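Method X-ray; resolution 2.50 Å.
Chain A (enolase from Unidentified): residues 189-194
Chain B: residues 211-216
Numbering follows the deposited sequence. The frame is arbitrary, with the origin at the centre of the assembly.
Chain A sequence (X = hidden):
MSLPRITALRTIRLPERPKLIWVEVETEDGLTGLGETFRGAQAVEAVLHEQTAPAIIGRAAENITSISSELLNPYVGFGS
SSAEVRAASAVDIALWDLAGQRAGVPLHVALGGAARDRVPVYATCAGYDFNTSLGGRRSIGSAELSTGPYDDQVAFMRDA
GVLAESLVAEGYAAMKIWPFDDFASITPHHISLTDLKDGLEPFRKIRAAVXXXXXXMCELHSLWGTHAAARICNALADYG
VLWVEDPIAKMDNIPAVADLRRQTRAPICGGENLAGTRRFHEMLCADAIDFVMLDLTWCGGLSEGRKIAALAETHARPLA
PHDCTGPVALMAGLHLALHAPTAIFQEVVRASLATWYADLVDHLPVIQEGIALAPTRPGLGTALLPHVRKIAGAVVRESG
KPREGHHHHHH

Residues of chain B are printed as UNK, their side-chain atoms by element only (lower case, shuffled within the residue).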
# COMPACT_ATOMS: atom_id res chain seq x y z
N HIS A 189 20.78 12.99 18.73
CA HIS A 189 19.32 13.12 18.50
C HIS A 189 18.77 14.54 18.42
O HIS A 189 17.56 14.75 18.25
CB HIS A 189 18.56 12.31 19.54
CG HIS A 189 18.99 10.88 19.58
ND1 HIS A 189 18.71 9.99 18.56
CD2 HIS A 189 19.70 10.19 20.50
CE1 HIS A 189 19.21 8.81 18.86
NE2 HIS A 189 19.82 8.91 20.03
N HIS A 190 19.67 15.52 18.52
CA HIS A 190 19.32 16.91 18.37
C HIS A 190 20.56 17.67 18.00
O HIS A 190 21.65 17.33 18.43
CB HIS A 190 18.76 17.45 19.68
CG HIS A 190 18.46 18.90 19.65
ND1 HIS A 190 17.53 19.45 18.80
CD2 HIS A 190 18.98 19.93 20.37
CE1 HIS A 190 17.47 20.76 19.00
NE2 HIS A 190 18.35 21.07 19.94
N ILE A 191 20.40 18.70 17.18
CA ILE A 191 21.48 19.64 16.91
C ILE A 191 20.95 21.07 17.09
O ILE A 191 19.92 21.43 16.51
CB ILE A 191 22.16 19.41 15.51
CG1 ILE A 191 23.50 20.17 15.42
CG2 ILE A 191 21.21 19.75 14.36
CD1 ILE A 191 24.19 20.12 14.05
N SER A 192 21.63 21.86 17.92
CA SER A 192 21.21 23.26 18.14
C SER A 192 21.32 24.09 16.86
O SER A 192 22.03 23.71 15.90
CB SER A 192 21.96 23.93 19.29
OG SER A 192 23.36 23.96 19.06
N LEU A 193 20.58 25.19 16.83
CA LEU A 193 20.64 26.13 15.72
C LEU A 193 22.05 26.72 15.54
O LEU A 193 22.48 26.97 14.40
CB LEU A 193 19.60 27.21 15.92
CG LEU A 193 18.16 26.68 15.92
CD1 LEU A 193 17.20 27.72 16.50
CD2 LEU A 193 17.70 26.27 14.51
N THR A 194 22.76 26.90 16.66
CA THR A 194 24.12 27.45 16.71
C THR A 194 25.16 26.49 16.15
O THR A 194 26.02 26.88 15.34
CB THR A 194 24.51 27.81 18.16
OG1 THR A 194 23.72 28.91 18.59
CG2 THR A 194 25.99 28.20 18.28
N UNK B 211 16.65 36.16 18.27
CA UNK B 211 17.01 35.43 17.05
C UNK B 211 16.99 33.91 17.22
O UNK B 211 15.99 33.34 17.64
N UNK B 212 18.11 33.27 16.92
CA UNK B 212 18.22 31.81 16.92
C UNK B 212 18.72 31.24 18.25
O UNK B 212 18.96 30.03 18.35
n UNK B 212 17.48 29.87 13.57
c UNK B 212 17.43 31.15 13.95
o UNK B 212 16.39 31.81 13.97
c UNK B 212 18.74 31.77 14.36
c UNK B 212 19.15 31.35 15.78
N UNK B 213 18.84 32.08 19.27
CA UNK B 213 19.42 31.68 20.57
C UNK B 213 18.55 30.76 21.45
O UNK B 213 19.03 30.22 22.45
n UNK B 213 23.62 36.95 19.65
c UNK B 213 22.52 36.42 20.18
c UNK B 213 19.80 32.91 21.38
c UNK B 213 21.48 34.74 21.66
n UNK B 213 21.31 36.91 19.87
n UNK B 213 22.62 35.40 21.03
c UNK B 213 20.95 33.65 20.76
N UNK B 214 17.28 30.60 21.10
CA UNK B 214 16.44 29.65 21.80
C UNK B 214 15.59 28.92 20.75
O UNK B 214 15.27 29.51 19.69
c UNK B 214 14.57 29.97 25.25
c UNK B 214 14.38 31.14 22.28
c UNK B 214 15.56 30.35 22.90
c UNK B 214 15.09 29.34 23.96
N UNK B 215 15.25 27.66 21.03
CA UNK B 215 14.27 26.92 20.25
C UNK B 215 12.87 27.32 20.69
O UNK B 215 12.65 27.64 21.88
c UNK B 215 15.81 24.86 19.98
c UNK B 215 14.44 25.42 20.44
c UNK B 215 15.94 24.68 18.47
o UNK B 215 14.99 25.00 17.70
o UNK B 215 17.02 24.20 18.05
N UNK B 216 11.94 27.34 19.74
CA UNK B 216 10.53 27.59 20.06
C UNK B 216 9.66 26.38 19.74
O UNK B 216 9.76 25.79 18.66
c UNK B 216 8.52 29.11 20.01
c UNK B 216 10.32 31.21 18.50
c UNK B 216 9.90 28.81 19.37
c UNK B 216 10.81 30.06 19.42
O HOH W 1 19.25 25.32 19.29

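Position 211 has backbone atoms and nothing beyond CA. Its phi of 52° is positive, a conformation that by itself favours a residue without CB, and it is the first to leave helical geometry after a helix. It covers none of chain A. The residue is glycine, Gly B211.

Position 212 carries five side-chain atoms: three carbons in an unbranched line, the third bearing one oxygen and one nitrogen. That terminal fork is a primary amide. CA-to-CB points toward chain A, and the CA atom lies 6.3 Å from CA of Leu A193, the closest pair of CA atoms between the two stretches. Three carbons before the amide heteroatoms make this glutamine, Gln B212. Its NE2 comes to 3.6 Å from CD1 of Leu A193, while its backbone O sits closer still to that methyl, 3.4 Å from CD1. A polar residue thus serves here by packing, since a methyl group offers the amide no hydrogen-bonding partner.

Position 213 has seven side-chain atoms: three carbons, a nitrogen, then a carbon carrying two more nitrogens, which is a guanidinium group at the end of a long arm. CA-to-CB points away from chain A, and no side-chain atom is in contact with the other stretch. This is arginine, Arg B213, exposed and touching a crystal neighbour instead; the closest side-chain approach is CG of Arg B213 to OG1 of Thr A194, 5.9 Å.

Position 214 shows four carbons, forked at the first, with one arm two carbons long. A beta-branched aliphatic chain of this size is isoleucine, Ile B214. It is buried with CA-to-CB directed away from chain A, so its contribution across the contact is its backbone O, 4.1 Å from CD1 of Leu A193.

Position 215 opens a strand and has five side-chain atoms: three carbons, the third with two oxygens. CA-to-CB points toward chain A, and one oxygen approaches the edge of the His A190 ring, near its plane. The carboxylate after two methylenes identifies glutamate, Glu B215. Its OE2 lies 3.6 Å from CE1 of His A190 and 3.5 Å from CG of Leu A193, and both carboxylate oxygens also find hydrogen bonds elsewhere in the structure.

Position 216 again has four carbons forked at the first, one arm two carbons long, and its side chain stays out of reach. It is isoleucine, Ile B216, buried away from this contact, with CG1 of Ile B216 7.4 Å from CD1 of Leu A193 at its nearest.

The contact centres on Leu A193, which gives up more area than any other residue of the two stretches. No direct hydrogen bond crosses between them. Water 1 supplies the polar link: it accepts from N of Leu A193 at 2.8 Å and donates to OE2 of Glu B215 at 2.8 Å. The rule to read is economical. One leucine at the start of a helix, just after the N-cap Ser A192, packs against backbone oxygens and polar side chains, while its own amide reaches the buried carboxylate through a single water.

Chain B, residues 211-216: GQRIEI
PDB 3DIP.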